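Local structure of subclass B1 metallo-beta-lactamase (Myroides odoratimimus, 6T5L) at residues Asn32-His37 / Gly168-Asp173; Lys72-Leu77 / Thr106-His111; Asn174-Gly179 / Leu209-Ala214. The protein hydrolyses beta-lactam antibiotics, carbapenems among them, as a zinc-dependent metallo-beta-lactamase of subclass B1. All blocks are in the same frame, centred on the assembly; numbering follows the deposited sequence.

Contact 1: Asn32-His37 / Gly168-Asp173; sequences NHIYEH and GYFPED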
ATOM      1  N   ASN A  32      -3.640 -13.455 -11.038  1.00 52.24           N
ATOM      2  CA  ASN A  32      -4.545 -14.316 -10.293  1.00 57.06           C
ATOM      3  C   ASN A  32      -4.546 -13.969  -8.798  1.00 51.79           C
ATOM      4  O   ASN A  32      -5.562 -14.160  -8.134  1.00 47.41           O
ATOM      5  CB  ASN A  32      -4.186 -15.791 -10.548  1.00 66.70           C
ATOM      6  CG  ASN A  32      -4.385 -16.195 -12.038  1.00 73.91           C
ATOM      7  OD1 ASN A  32      -5.317 -15.717 -12.702  1.00 71.97           O
ATOM      8  ND2 ASN A  32      -3.527 -17.068 -12.545  1.00 77.14           N
ATOM      9  N   HIS A  33      -3.469 -13.412  -8.257  1.00 47.68           N
ATOM     10  CA  HIS A  33      -3.436 -13.100  -6.840  1.00 50.31           C
ATOM     11  C   HIS A  33      -3.395 -11.616  -6.521  1.00 48.40           C
ATOM     12  O   HIS A  33      -3.416 -11.254  -5.338  1.00 42.93           O
ATOM     13  CB  HIS A  33      -2.217 -13.748  -6.179  1.00 50.07           C
ATOM     14  CG  HIS A  33      -2.119 -15.211  -6.429  1.00 53.88           C
ATOM     15  ND1 HIS A  33      -2.978 -16.126  -5.864  1.00 54.98           N
ATOM     16  CD2 HIS A  33      -1.277 -15.921  -7.217  1.00 56.30           C
ATOM     17  CE1 HIS A  33      -2.670 -17.339  -6.292  1.00 56.18           C
ATOM     18  NE2 HIS A  33      -1.636 -17.242  -7.102  1.00 64.95           N
ATOM     19  N   ILE A  34      -3.273 -10.751  -7.515  1.00 46.81           N
ATOM     20  CA  ILE A  34      -2.884  -9.383  -7.238  1.00 45.72           C
ATOM     21  C   ILE A  34      -3.885  -8.441  -7.870  1.00 41.73           C
ATOM     22  O   ILE A  34      -3.972  -8.356  -9.088  1.00 41.72           O
ATOM     23  CB  ILE A  34      -1.465  -9.059  -7.747  1.00 44.43           C
ATOM     24  CG1 ILE A  34      -0.412  -9.801  -6.967  1.00 47.89           C
ATOM     25  CG2 ILE A  34      -1.249  -7.526  -7.737  1.00 43.09           C
ATOM     26  CD1 ILE A  34      -0.257  -9.401  -5.564  1.00 47.92           C
ATOM     27  N   TYR A  35      -4.509  -7.647  -7.045  1.00 38.12           N
ATOM     28  CA  TYR A  35      -5.493  -6.652  -7.403  1.00 41.49           C
ATOM     29  C   TYR A  35      -4.966  -5.320  -6.873  1.00 41.89           C
ATOM     30  O   TYR A  35      -4.281  -5.290  -5.849  1.00 41.33           O
ATOM     31  CB  TYR A  35      -6.860  -6.987  -6.751  1.00 39.31           C
ATOM     32  CG  TYR A  35      -7.541  -8.290  -7.212  1.00 41.32           C
ATOM     33  CD1 TYR A  35      -7.082  -9.505  -6.801  1.00 42.48           C
ATOM     34  CD2 TYR A  35      -8.691  -8.260  -7.976  1.00 41.74           C
ATOM     35  CE1 TYR A  35      -7.671 -10.663  -7.193  1.00 46.95           C
ATOM     36  CE2 TYR A  35      -9.322  -9.448  -8.396  1.00 45.15           C
ATOM     37  CZ  TYR A  35      -8.803 -10.644  -7.993  1.00 48.29           C
ATOM     38  OH  TYR A  35      -9.389 -11.841  -8.355  1.00 53.00           O
ATOM     39  N   GLU A  36      -5.233  -4.249  -7.606  1.00 41.47           N
ATOM     40  CA  GLU A  36      -4.914  -2.877  -7.249  1.00 37.21           C
ATOM     41  C   GLU A  36      -6.232  -2.162  -6.916  1.00 41.45           C
ATOM     42  O   GLU A  36      -7.233  -2.288  -7.659  1.00 42.62           O
ATOM     43  CB  GLU A  36      -4.206  -2.192  -8.422  1.00 42.45           C
ATOM     44  CG  GLU A  36      -3.883  -0.719  -8.205  1.00 43.63           C
ATOM     45  CD  GLU A  36      -3.501   0.078  -9.436  1.00 47.59           C
ATOM     46  OE1 GLU A  36      -2.584   0.900  -9.243  1.00 48.40           O
ATOM     47  OE2 GLU A  36      -4.099  -0.031 -10.556  1.00 47.54           O
ATOM     48  N   HIS A  37      -6.274  -1.514  -5.750  1.00 36.87           N
ATOM     49  CA  HIS A  37      -7.424  -0.697  -5.379  1.00 35.63           C
ATOM     50  C   HIS A  37      -7.046   0.771  -5.526  1.00 37.05           C
ATOM     51  O   HIS A  37      -5.912   1.174  -5.209  1.00 39.21           O
ATOM     52  CB  HIS A  37      -7.962  -1.049  -3.972  1.00 35.96           C
ATOM     53  CG  HIS A  37      -7.095  -0.716  -2.793  1.00 36.18           C
ATOM     54  ND1 HIS A  37      -6.996   0.564  -2.285  1.00 39.86           N
ATOM     55  CD2 HIS A  37      -6.439  -1.521  -1.901  1.00 36.37           C
ATOM     56  CE1 HIS A  37      -6.278   0.550  -1.169  1.00 39.20           C
ATOM     57  NE2 HIS A  37      -5.926  -0.705  -0.914  1.00 37.88           N
ATOM     58  N   GLY A 168       5.472  -3.648   0.254  1.00 38.93           N
ATOM     59  CA  GLY A 168       4.808  -4.936   0.283  1.00 39.18           C
ATOM     60  C   GLY A 168       5.336  -5.773  -0.875  1.00 39.71           C
ATOM     61  O   GLY A 168       5.741  -5.250  -1.925  1.00 39.24           O
ATOM     62  N   TYR A 169       5.398  -7.083  -0.637  1.00 39.16           N
ATOM     63  CA  TYR A 169       5.939  -8.043  -1.564  1.00 42.51           C
ATOM     64  C   TYR A 169       5.173  -9.353  -1.515  1.00 43.53           C
ATOM     65  O   TYR A 169       5.022  -9.958  -0.440  1.00 44.36           O
ATOM     66  CB  TYR A 169       7.403  -8.311  -1.233  1.00 41.68           C
ATOM     67  CG  TYR A 169       8.115  -9.208  -2.196  1.00 41.63           C
ATOM     68  CD1 TYR A 169       8.032  -8.995  -3.549  1.00 44.04           C
ATOM     69  CD2 TYR A 169       8.887 -10.258  -1.743  1.00 44.97           C
ATOM     70  CE1 TYR A 169       8.742  -9.817  -4.465  1.00 48.16           C
ATOM     71  CE2 TYR A 169       9.596 -11.065  -2.621  1.00 51.64           C
ATOM     72  CZ  TYR A 169       9.502 -10.852  -3.985  1.00 51.25           C
ATOM     73  OH  TYR A 169      10.178 -11.644  -4.874  1.00 54.16           O
ATOM     74  N   PHE A 170       4.754  -9.803  -2.699  1.00 41.15           N
ATOM     75  CA  PHE A 170       4.220 -11.151  -2.886  1.00 43.23           C
ATOM     76  C   PHE A 170       5.034 -11.893  -3.945  1.00 44.53           C
ATOM     77  O   PHE A 170       4.794 -11.691  -5.156  1.00 39.48           O
ATOM     78  CB  PHE A 170       2.758 -11.024  -3.295  1.00 42.76           C
ATOM     79  CG  PHE A 170       1.984 -12.336  -3.308  1.00 45.33           C
ATOM     80  CD1 PHE A 170       1.771 -13.066  -2.144  1.00 45.35           C
ATOM     81  CD2 PHE A 170       1.480 -12.833  -4.512  1.00 47.52           C
ATOM     82  CE1 PHE A 170       1.048 -14.270  -2.192  1.00 48.87           C
ATOM     83  CE2 PHE A 170       0.738 -14.039  -4.565  1.00 49.10           C
ATOM     84  CZ  PHE A 170       0.524 -14.752  -3.411  1.00 48.11           C
ATOM     85  N   PRO A 171       5.984 -12.773  -3.553  1.00 46.44           N
ATOM     86  CA  PRO A 171       6.872 -13.384  -4.559  1.00 46.16           C
ATOM     87  C   PRO A 171       6.197 -14.295  -5.564  1.00 48.47           C
ATOM     88  O   PRO A 171       6.736 -14.443  -6.665  1.00 52.26           O
ATOM     89  CB  PRO A 171       7.905 -14.177  -3.716  1.00 48.00           C
ATOM     90  CG  PRO A 171       7.289 -14.310  -2.312  1.00 47.85           C
ATOM     91  CD  PRO A 171       6.423 -13.084  -2.175  1.00 46.72           C
ATOM     92  N   GLU A 172       5.085 -14.940  -5.231  1.00 52.29           N
ATOM     93  CA  GLU A 172       4.442 -15.870  -6.163  1.00 57.86           C
ATOM     94  C   GLU A 172       4.043 -15.168  -7.462  1.00 51.51           C
ATOM     95  O   GLU A 172       4.159 -15.738  -8.550  1.00 50.40           O
ATOM     96  CB  GLU A 172       3.233 -16.525  -5.490  1.00 68.95           C
ATOM     97  CG  GLU A 172       2.595 -17.641  -6.284  1.00 77.26           C
ATOM     98  CD  GLU A 172       3.558 -18.769  -6.524  1.00 80.67           C
ATOM     99  OE1 GLU A 172       4.131 -19.300  -5.544  1.00 82.22           O
ATOM    100  OE2 GLU A 172       3.762 -19.083  -7.708  1.00 81.97           O
ATOM    101  N   ASP A 173       3.612 -13.919  -7.388  1.00 45.74           N
ATOM    102  CA  ASP A 173       3.284 -13.180  -8.604  1.00 48.12           C
ATOM    103  C   ASP A 173       4.314 -12.095  -8.888  1.00 47.30           C
ATOM    104  O   ASP A 173       3.982 -11.105  -9.537  1.00 48.55           O
ATOM    105  CB  ASP A 173       1.891 -12.541  -8.501  1.00 49.50           C
ATOM    106  CG  ASP A 173       0.764 -13.513  -8.779  1.00 53.72           C
ATOM    107  OD1 ASP A 173       1.065 -14.688  -9.036  1.00 55.89           O
ATOM    108  OD2 ASP A 173      -0.423 -13.071  -8.804  1.00 53.79           O
TER

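Contact 2: Lys72-Leu77 / Thr106-His111; sequences KSSLEL and TEFENH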
ATOM      1  N   LYS A  72     -16.062   5.240   3.596  1.00 48.14           N
ATOM      2  CA  LYS A  72     -17.042   4.677   2.657  1.00 51.14           C
ATOM      3  C   LYS A  72     -16.372   3.919   1.510  1.00 49.18           C
ATOM      4  O   LYS A  72     -16.935   2.918   1.046  1.00 45.21           O
ATOM      5  CB  LYS A  72     -18.000   5.738   2.112  1.00 52.28           C
ATOM      6  CG  LYS A  72     -17.439   6.687   1.069  1.00 58.54           C
ATOM      7  CD  LYS A  72     -18.504   7.765   0.709  1.00 65.54           C
ATOM      8  CE  LYS A  72     -17.894   9.150   0.532  1.00 70.82           C
ATOM      9  NZ  LYS A  72     -17.234   9.275  -0.768  1.00 75.16           N
ATOM     10  N   SER A  73     -15.173   4.352   1.069  1.00 48.07           N
ATOM     11  CA  SER A  73     -14.418   3.627   0.050  1.00 50.23           C
ATOM     12  C   SER A  73     -13.950   2.279   0.593  1.00 47.07           C
ATOM     13  O   SER A  73     -14.006   1.241  -0.111  1.00 42.67           O
ATOM     14  CB  SER A  73     -13.199   4.450  -0.403  1.00 52.11           C
ATOM     15  OG  SER A  73     -13.599   5.630  -1.099  1.00 63.02           O
ATOM     16  N   SER A  74     -13.462   2.299   1.843  1.00 42.67           N
ATOM     17  CA  SER A  74     -13.014   1.097   2.525  1.00 41.85           C
ATOM     18  C   SER A  74     -14.158   0.088   2.677  1.00 43.40           C
ATOM     19  O   SER A  74     -13.965  -1.114   2.452  1.00 39.06           O
ATOM     20  CB  SER A  74     -12.440   1.477   3.897  1.00 44.14           C
ATOM     21  OG  SER A  74     -11.236   2.224   3.797  1.00 45.86           O
ATOM     22  N   LEU A  75     -15.360   0.552   3.056  1.00 40.96           N
ATOM     23  CA  LEU A  75     -16.502  -0.367   3.123  1.00 44.42           C
ATOM     24  C   LEU A  75     -16.849  -0.952   1.741  1.00 45.85           C
ATOM     25  O   LEU A  75     -17.218  -2.133   1.629  1.00 42.64           O
ATOM     26  CB  LEU A  75     -17.728   0.357   3.706  1.00 44.87           C
ATOM     27  CG  LEU A  75     -19.048  -0.389   3.853  1.00 46.15           C
ATOM     28  CD1 LEU A  75     -18.922  -1.642   4.777  1.00 42.59           C
ATOM     29  CD2 LEU A  75     -20.285   0.528   4.399  1.00 47.33           C
ATOM     30  N   GLU A  76     -16.789  -0.137   0.668  1.00 43.15           N
ATOM     31  CA  GLU A  76     -16.976  -0.728  -0.658  1.00 44.43           C
ATOM     32  C   GLU A  76     -15.947  -1.822  -0.920  1.00 42.36           C
ATOM     33  O   GLU A  76     -16.288  -2.870  -1.453  1.00 42.79           O
ATOM     34  CB  GLU A  76     -16.922   0.301  -1.790  1.00 43.97           C
ATOM     35  CG  GLU A  76     -18.100   1.304  -1.769  1.00 48.09           C
ATOM     36  CD  GLU A  76     -18.185   2.215  -3.005  1.00 51.52           C
ATOM     37  OE1 GLU A  76     -17.759   1.814  -4.117  1.00 46.99           O
ATOM     38  OE2 GLU A  76     -18.651   3.374  -2.827  1.00 55.62           O
ATOM     39  N   LEU A  77     -14.692  -1.617  -0.531  1.00 43.38           N
ATOM     40  CA  LEU A  77     -13.660  -2.641  -0.761  1.00 43.66           C
ATOM     41  C   LEU A  77     -13.924  -3.921   0.052  1.00 39.76           C
ATOM     42  O   LEU A  77     -13.873  -5.043  -0.485  1.00 39.01           O
ATOM     43  CB  LEU A  77     -12.301  -2.066  -0.408  1.00 43.27           C
ATOM     44  CG  LEU A  77     -11.117  -3.028  -0.456  1.00 43.95           C
ATOM     45  CD1 LEU A  77     -11.013  -3.629  -1.813  1.00 46.38           C
ATOM     46  CD2 LEU A  77      -9.850  -2.342  -0.174  1.00 44.32           C
ATOM     47  N   THR A 106     -10.967   2.981  10.585  1.00 48.54           N
ATOM     48  CA  THR A 106     -12.129   2.672  11.446  1.00 51.08           C
ATOM     49  C   THR A 106     -13.000   1.583  10.821  1.00 50.42           C
ATOM     50  O   THR A 106     -13.534   0.701  11.512  1.00 45.73           O
ATOM     51  CB  THR A 106     -12.967   3.933  11.686  1.00 54.93           C
ATOM     52  OG1 THR A 106     -12.214   4.943  12.420  1.00 58.81           O
ATOM     53  CG2 THR A 106     -14.249   3.592  12.493  1.00 56.95           C
ATOM     54  N   GLU A 107     -13.164   1.624   9.508  1.00 50.66           N
ATOM     55  CA  GLU A 107     -14.070   0.680   8.891  1.00 50.82           C
ATOM     56  C   GLU A 107     -13.478  -0.724   8.926  1.00 46.35           C
ATOM     57  O   GLU A 107     -14.190  -1.709   9.157  1.00 44.05           O
ATOM     58  CB  GLU A 107     -14.375   1.177   7.483  1.00 49.09           C
ATOM     59  CG  GLU A 107     -15.469   0.502   6.834  1.00 49.05           C
ATOM     60  CD  GLU A 107     -16.803   0.717   7.525  1.00 48.55           C
ATOM     61  OE1 GLU A 107     -17.270   1.841   7.670  1.00 51.62           O
ATOM     62  OE2 GLU A 107     -17.345  -0.296   7.954  1.00 51.56           O
ATOM     63  N   PHE A 108     -12.160  -0.820   8.756  1.00 44.07           N
ATOM     64  CA  PHE A 108     -11.471  -2.108   8.868  1.00 42.61           C
ATOM     65  C   PHE A 108     -11.527  -2.615  10.297  1.00 42.62           C
ATOM     66  O   PHE A 108     -11.807  -3.810  10.553  1.00 40.38           O
ATOM     67  CB  PHE A 108      -9.999  -1.996   8.424  1.00 41.42           C
ATOM     68  CG  PHE A 108      -9.812  -2.038   6.933  1.00 40.09           C
ATOM     69  CD1 PHE A 108     -10.106  -0.926   6.175  1.00 40.92           C
ATOM     70  CD2 PHE A 108      -9.311  -3.195   6.272  1.00 39.24           C
ATOM     71  CE1 PHE A 108      -9.966  -0.951   4.786  1.00 43.83           C
ATOM     72  CE2 PHE A 108      -9.186  -3.202   4.845  1.00 38.44           C
ATOM     73  CZ  PHE A 108      -9.496  -2.118   4.133  1.00 40.52           C
ATOM     74  N   GLU A 109     -11.275  -1.732  11.251  1.00 40.60           N
ATOM     75  CA  GLU A 109     -11.309  -2.166  12.655  1.00 46.15           C
ATOM     76  C   GLU A 109     -12.717  -2.660  13.051  1.00 44.91           C
ATOM     77  O   GLU A 109     -12.856  -3.627  13.824  1.00 42.17           O
ATOM     78  CB  GLU A 109     -10.838  -1.030  13.563  1.00 51.71           C
ATOM     79  CG  GLU A 109      -9.383  -0.649  13.360  1.00 56.12           C
ATOM     80  CD  GLU A 109      -8.893   0.367  14.391  1.00 58.80           C
ATOM     81  OE1 GLU A 109      -9.558   1.399  14.537  1.00 60.73           O
ATOM     82  OE2 GLU A 109      -7.846   0.146  15.045  1.00 57.96           O
ATOM     83  N   ASN A 110     -13.759  -2.065  12.468  1.00 44.98           N
ATOM     84  CA  ASN A 110     -15.124  -2.454  12.774  1.00 46.23           C
ATOM     85  C   ASN A 110     -15.506  -3.778  12.160  1.00 45.63           C
ATOM     86  O   ASN A 110     -16.481  -4.389  12.612  1.00 45.66           O
ATOM     87  CB  ASN A 110     -16.101  -1.404  12.306  1.00 47.81           C
ATOM     88  CG  ASN A 110     -16.133  -0.193  13.241  1.00 50.94           C
ATOM     89  OD1 ASN A 110     -15.454  -0.178  14.272  1.00 53.98           O
ATOM     90  ND2 ASN A 110     -16.847   0.844  12.847  1.00 49.94           N
ATOM     91  N   HIS A 111     -14.764  -4.243  11.167  1.00 42.96           N
ATOM     92  CA  HIS A 111     -14.923  -5.608  10.709  1.00 38.34           C
ATOM     93  C   HIS A 111     -13.921  -6.545  11.380  1.00 41.28           C
ATOM     94  O   HIS A 111     -13.729  -7.658  10.903  1.00 40.71           O
ATOM     95  CB  HIS A 111     -14.797  -5.677   9.183  1.00 37.60           C
ATOM     96  CG  HIS A 111     -15.937  -5.021   8.459  1.00 38.80           C
ATOM     97  ND1 HIS A 111     -16.102  -3.655   8.419  1.00 39.08           N
ATOM     98  CD2 HIS A 111     -16.979  -5.543   7.760  1.00 37.94           C
ATOM     99  CE1 HIS A 111     -17.212  -3.360   7.762  1.00 41.05           C
ATOM    100  NE2 HIS A 111     -17.754  -4.490   7.336  1.00 39.51           N
TER

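Contact 3: Asn174-Gly179 / Leu209-Ala214; sequences NAVFGG and LKYPNA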
ATOM      1  N   ASN A 174       5.492 -12.174  -8.283  1.00 48.32           N
ATOM      2  CA  ASN A 174       6.579 -11.199  -8.527  1.00 50.77           C
ATOM      3  C   ASN A 174       6.102  -9.747  -8.377  1.00 48.22           C
ATOM      4  O   ASN A 174       6.364  -8.871  -9.216  1.00 47.32           O
ATOM      5  CB  ASN A 174       7.190 -11.404  -9.914  1.00 47.94           C
ATOM      6  CG  ASN A 174       7.759 -12.802 -10.128  1.00 53.56           C
ATOM      7  OD1 ASN A 174       7.167 -13.617 -10.797  1.00 59.66           O
ATOM      8  ND2 ASN A 174       8.919 -13.063  -9.579  1.00 55.03           N
ATOM      9  N   ALA A 175       5.369  -9.495  -7.307  1.00 43.24           N
ATOM     10  CA  ALA A 175       4.609  -8.268  -7.180  1.00 46.43           C
ATOM     11  C   ALA A 175       5.098  -7.440  -6.003  1.00 45.00           C
ATOM     12  O   ALA A 175       5.248  -7.962  -4.884  1.00 45.12           O
ATOM     13  CB  ALA A 175       3.122  -8.602  -7.021  1.00 46.49           C
ATOM     14  N   VAL A 176       5.292  -6.146  -6.235  1.00 42.30           N
ATOM     15  CA  VAL A 176       5.770  -5.239  -5.192  1.00 39.89           C
ATOM     16  C   VAL A 176       4.780  -4.093  -5.078  1.00 40.66           C
ATOM     17  O   VAL A 176       4.468  -3.454  -6.092  1.00 40.12           O
ATOM     18  CB  VAL A 176       7.169  -4.714  -5.525  1.00 42.61           C
ATOM     19  CG1 VAL A 176       7.671  -3.780  -4.411  1.00 37.96           C
ATOM     20  CG2 VAL A 176       8.187  -5.866  -5.750  1.00 40.03           C
ATOM     21  N   PHE A 177       4.247  -3.837  -3.868  1.00 39.59           N
ATOM     22  CA  PHE A 177       3.537  -2.576  -3.644  1.00 35.75           C
ATOM     23  C   PHE A 177       4.598  -1.581  -3.174  1.00 38.97           C
ATOM     24  O   PHE A 177       5.074  -1.649  -2.023  1.00 38.13           O
ATOM     25  CB  PHE A 177       2.431  -2.684  -2.608  1.00 36.17           C
ATOM     26  CG  PHE A 177       1.703  -1.367  -2.358  1.00 36.67           C
ATOM     27  CD1 PHE A 177       0.997  -0.744  -3.380  1.00 37.94           C
ATOM     28  CD2 PHE A 177       1.711  -0.771  -1.102  1.00 36.63           C
ATOM     29  CE1 PHE A 177       0.326   0.475  -3.155  1.00 40.46           C
ATOM     30  CE2 PHE A 177       1.064   0.424  -0.862  1.00 38.34           C
ATOM     31  CZ  PHE A 177       0.356   1.058  -1.880  1.00 37.36           C
ATOM     32  N   GLY A 178       4.944  -0.637  -4.043  1.00 40.13           N
ATOM     33  CA  GLY A 178       5.899   0.375  -3.663  1.00 40.93           C
ATOM     34  C   GLY A 178       5.343   1.392  -2.716  1.00 38.52           C
ATOM     35  O   GLY A 178       6.121   1.954  -1.939  1.00 38.24           O
ATOM     36  N   GLY A 179       4.015   1.581  -2.701  1.00 40.63           N
ATOM     37  CA  GLY A 179       3.531   2.728  -2.002  1.00 42.71           C
ATOM     38  C   GLY A 179       4.194   4.027  -2.485  1.00 42.68           C
ATOM     39  O   GLY A 179       4.807   4.145  -3.557  1.00 40.11           O
ATOM     40  N   LEU A 209      17.620  -3.701  -5.560  1.00 53.14           N
ATOM     41  CA  LEU A 209      18.548  -4.803  -5.369  1.00 54.61           C
ATOM     42  C   LEU A 209      17.827  -6.034  -4.839  1.00 54.91           C
ATOM     43  O   LEU A 209      18.147  -7.159  -5.218  1.00 55.76           O
ATOM     44  CB  LEU A 209      19.644  -4.354  -4.416  1.00 54.63           C
ATOM     45  CG  LEU A 209      20.680  -5.435  -4.107  1.00 61.73           C
ATOM     46  CD1 LEU A 209      21.624  -5.549  -5.310  1.00 63.78           C
ATOM     47  CD2 LEU A 209      21.422  -5.087  -2.855  1.00 65.92           C
ATOM     48  N   LYS A 210      16.834  -5.827  -3.964  1.00 53.11           N
ATOM     49  CA  LYS A 210      16.127  -6.938  -3.342  1.00 57.65           C
ATOM     50  C   LYS A 210      15.144  -7.614  -4.293  1.00 57.30           C
ATOM     51  O   LYS A 210      14.877  -8.809  -4.139  1.00 60.17           O
ATOM     52  CB  LYS A 210      15.387  -6.426  -2.096  1.00 60.75           C
ATOM     53  CG  LYS A 210      15.016  -7.512  -1.105  1.00 66.46           C
ATOM     54  CD  LYS A 210      15.917  -7.480   0.083  1.00 73.50           C
ATOM     55  CE  LYS A 210      15.485  -8.498   1.148  1.00 81.81           C
ATOM     56  NZ  LYS A 210      15.994  -8.166   2.521  1.00 85.59           N
ATOM     57  N   TYR A 211      14.645  -6.905  -5.308  1.00 54.34           N
ATOM     58  CA  TYR A 211      13.585  -7.426  -6.173  1.00 54.22           C
ATOM     59  C   TYR A 211      13.962  -7.345  -7.649  1.00 55.05           C
ATOM     60  O   TYR A 211      13.228  -6.765  -8.458  1.00 53.96           O
ATOM     61  CB  TYR A 211      12.292  -6.656  -5.892  1.00 51.36           C
ATOM     62  CG  TYR A 211      11.846  -6.776  -4.446  1.00 48.62           C
ATOM     63  CD1 TYR A 211      11.722  -8.024  -3.838  1.00 54.72           C
ATOM     64  CD2 TYR A 211      11.537  -5.682  -3.708  1.00 46.26           C
ATOM     65  CE1 TYR A 211      11.300  -8.159  -2.537  1.00 55.65           C
ATOM     66  CE2 TYR A 211      11.101  -5.795  -2.392  1.00 47.52           C
ATOM     67  CZ  TYR A 211      10.977  -7.027  -1.819  1.00 56.34           C
ATOM     68  OH  TYR A 211      10.581  -7.124  -0.492  1.00 62.70           O
ATOM     69  N   PRO A 212      15.096  -7.949  -8.045  1.00 53.44           N
ATOM     70  CA  PRO A 212      15.491  -7.894  -9.460  1.00 55.93           C
ATOM     71  C   PRO A 212      14.498  -8.559 -10.416  1.00 57.99           C
ATOM     72  O   PRO A 212      14.484  -8.226 -11.603  1.00 63.59           O
ATOM     73  CB  PRO A 212      16.851  -8.628  -9.473  1.00 61.00           C
ATOM     74  CG  PRO A 212      16.750  -9.600  -8.276  1.00 58.17           C
ATOM     75  CD  PRO A 212      15.973  -8.820  -7.244  1.00 52.16           C
ATOM     76  N   ASN A 213      13.671  -9.492  -9.961  1.00 56.96           N
ATOM     77  CA  ASN A 213      12.767 -10.197 -10.867  1.00 62.17           C
ATOM     78  C   ASN A 213      11.339  -9.656 -10.817  1.00 58.30           C
ATOM     79  O   ASN A 213      10.417 -10.307 -11.331  1.00 57.48           O
ATOM     80  CB  ASN A 213      12.774 -11.688 -10.554  1.00 73.24           C
ATOM     81  CG  ASN A 213      14.137 -12.310 -10.763  1.00 82.01           C
ATOM     82  OD1 ASN A 213      14.761 -12.145 -11.815  1.00 84.29           O
ATOM     83  ND2 ASN A 213      14.630 -12.984  -9.741  1.00 84.21           N
ATOM     84  N   ALA A 214      11.139  -8.466 -10.241  1.00 53.36           N
ATOM     85  CA  ALA A 214       9.789  -7.934 -10.116  1.00 51.92           C
ATOM     86  C   ALA A 214       9.189  -7.659 -11.488  1.00 50.99           C
ATOM     87  O   ALA A 214       9.847  -7.102 -12.392  1.00 49.46           O
ATOM     88  CB  ALA A 214       9.767  -6.649  -9.290  1.00 50.92           C
TER

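Contact 1: Asn32-His37 / Gly168-Asp173
His33 meets two side chains at once, the ring of Phe170 and the carboxylate of Asp173. The aromatic part is an offset edge-to-face pair: Phe170 turns its edge to the face of His33, with centroids 5.5 Å apart and planes at 62°. Phe170 CG, anti to its backbone N (chi1 -170°), directs the ring toward His33, and Phe170 CE2 comes to 3.4 Å from His33 CB. On the apolar side, Ile34 CD1 packs 4.0 Å from Phe170 CD2, the two side chains sliding past each other in opposite directions.

The polar part belongs to Asp173. Its OD1 sits at the edge of the imidazole, 3.2 Å from His33 CD2, with the carboxylate twisted 43° from the ring plane. Asp173 OD2 accepts from His33 N at 3.1 Å, but the place of this oxygen is less sure and the bond is tentative; His33 N is also hydrogen-bonded to Ser31 OG. Away from Asp173, His33 ND1 is hydrogen-bonded to Leu57 O in strand 49-58.

That bond helps set the ring's rotation, with CD2 toward the carboxylate, whose charge would probably polarise the imidazole. Where the two large sheets approach each other, the partly exposed His33-Asp173 pair thus lies beside the buried Ile34 and Phe170.

Contact 2: Lys72-Leu77 / Thr106-His111
Helix 71-83 packs beside helix 105-110, with Ser74 and Leu75 of the first set against Glu107 and Phe108 of the second. In these segments the axes approach to 9.1 Å, and their N-to-C directions differ by 41°.

Small meets flat at Ser74. Its OG lies at the edge of the Phe108 ring, in the ring plane and 3.6 Å from Phe108 CE1, and CB comes equally near the same carbon. The hydroxyl is beside its own backbone N (chi1 -68°) and is hydrogen-bonded to Asp70 O, just before the helix, while it lies at the ring's edge. Further along, Leu77 CD2 touches the same ring edge at CZ.

Leu75 packs against Glu107 and His111. Glu107 CG, anti to its backbone N (chi1 -168°), lies 3.9 Å from Leu75 CB, and the bend at chi2 brings Glu107 CD equally near. Leu75 CD1 reaches on to His111 CE1 at 3.8 Å. That imidazole is pinned by a straight bond from His111 ND1 to Glu107 O, 2.8 Å long; His111 N reaches the same oxygen from the opposite face of the carbonyl plane.

Beyond the pair, Ile78 of helix 71-83 touches both Phe108 and His111, while Leu77 carries the packing inward to Leu25 and Ile27 of strand 25-29 and to His37 of strand 34-41.

Contact 3: Asn174-Gly179 / Leu209-Ala214
Val176 presses one methyl onto the face of Tyr211. CG2 stands 4.3 Å from the ring centroid and 27° off the ring normal, a CH-pi contact displaced toward the CG and CD2 side of the ring, where Tyr211 CD2 is the nearest atom to Val176 CG2 at 3.9 Å. On the opposite face lies Lys210 CB, 4.1 Å above the plane, so the phenol ring is held between a strand valine and Lys210 at the end of the preceding helix. Farther out the ring also meets that of Tyr169.

The same Val176 methyl serves a second partner: Ala214 CB is 4.0 Å from CG2. Tyr211 and Ala214 are brought round this one methyl by a type I beta turn, closed by the backbone bond from Ala214 N to Tyr211 O at 3.2 Å.

At Asn174 the side-chain atoms CB, CG and ND2 all come near Asn213 O, with Asn174 ND2 closest to Asn213 O at 3.6 Å, a packing distance. A bound magnesium ion lies about 3 Å from the nearest atom of the Asn174 side chain. With left-handed backbone angles (phi 51°, psi 46°), Asn174 begins a G1 beta bulge in which it and Ala175 both face Phe170.

Backbone hydrogen bonds from Asn174 to Lys215 and Ile216, and from Val176 to Ile216 and Ile218, carry the pairing onward. The whole is a beta-alpha-beta crossover: strand 175-179, helix 200-210, then the parallel strand 216-219, with Tyr211 and Ala214 packing the helix-to-strand turn onto the sheet.

In the fold
Contacts 1 and 3, centres 10 Å apart, share a sheet through strands 167-170 and 175-179: Gly168 O to Phe177 N (2.8 Å) and Phe170 N to Ala175 O (2.9 Å) are probable hydrogen bonds between them. The magnesium ion is about 3 Å from the Asn174 side chain and about 8 Å from that of Asp173. Contact 2 lies 21 Å from contact 1 but meets it where His37 CD2 packs 3.9 Å from Leu77 CD2. From contact 3 it is 27 Å away, centre to centre. Of the zinc ligands, His96, His98 and Asp100 lie between the helices of contact 2, and Cys180 directly follows strand 175-179. Contacts 2 and 3 thus lie in opposite halves of the alpha-beta/beta-alpha sandwich holding the two-zinc site.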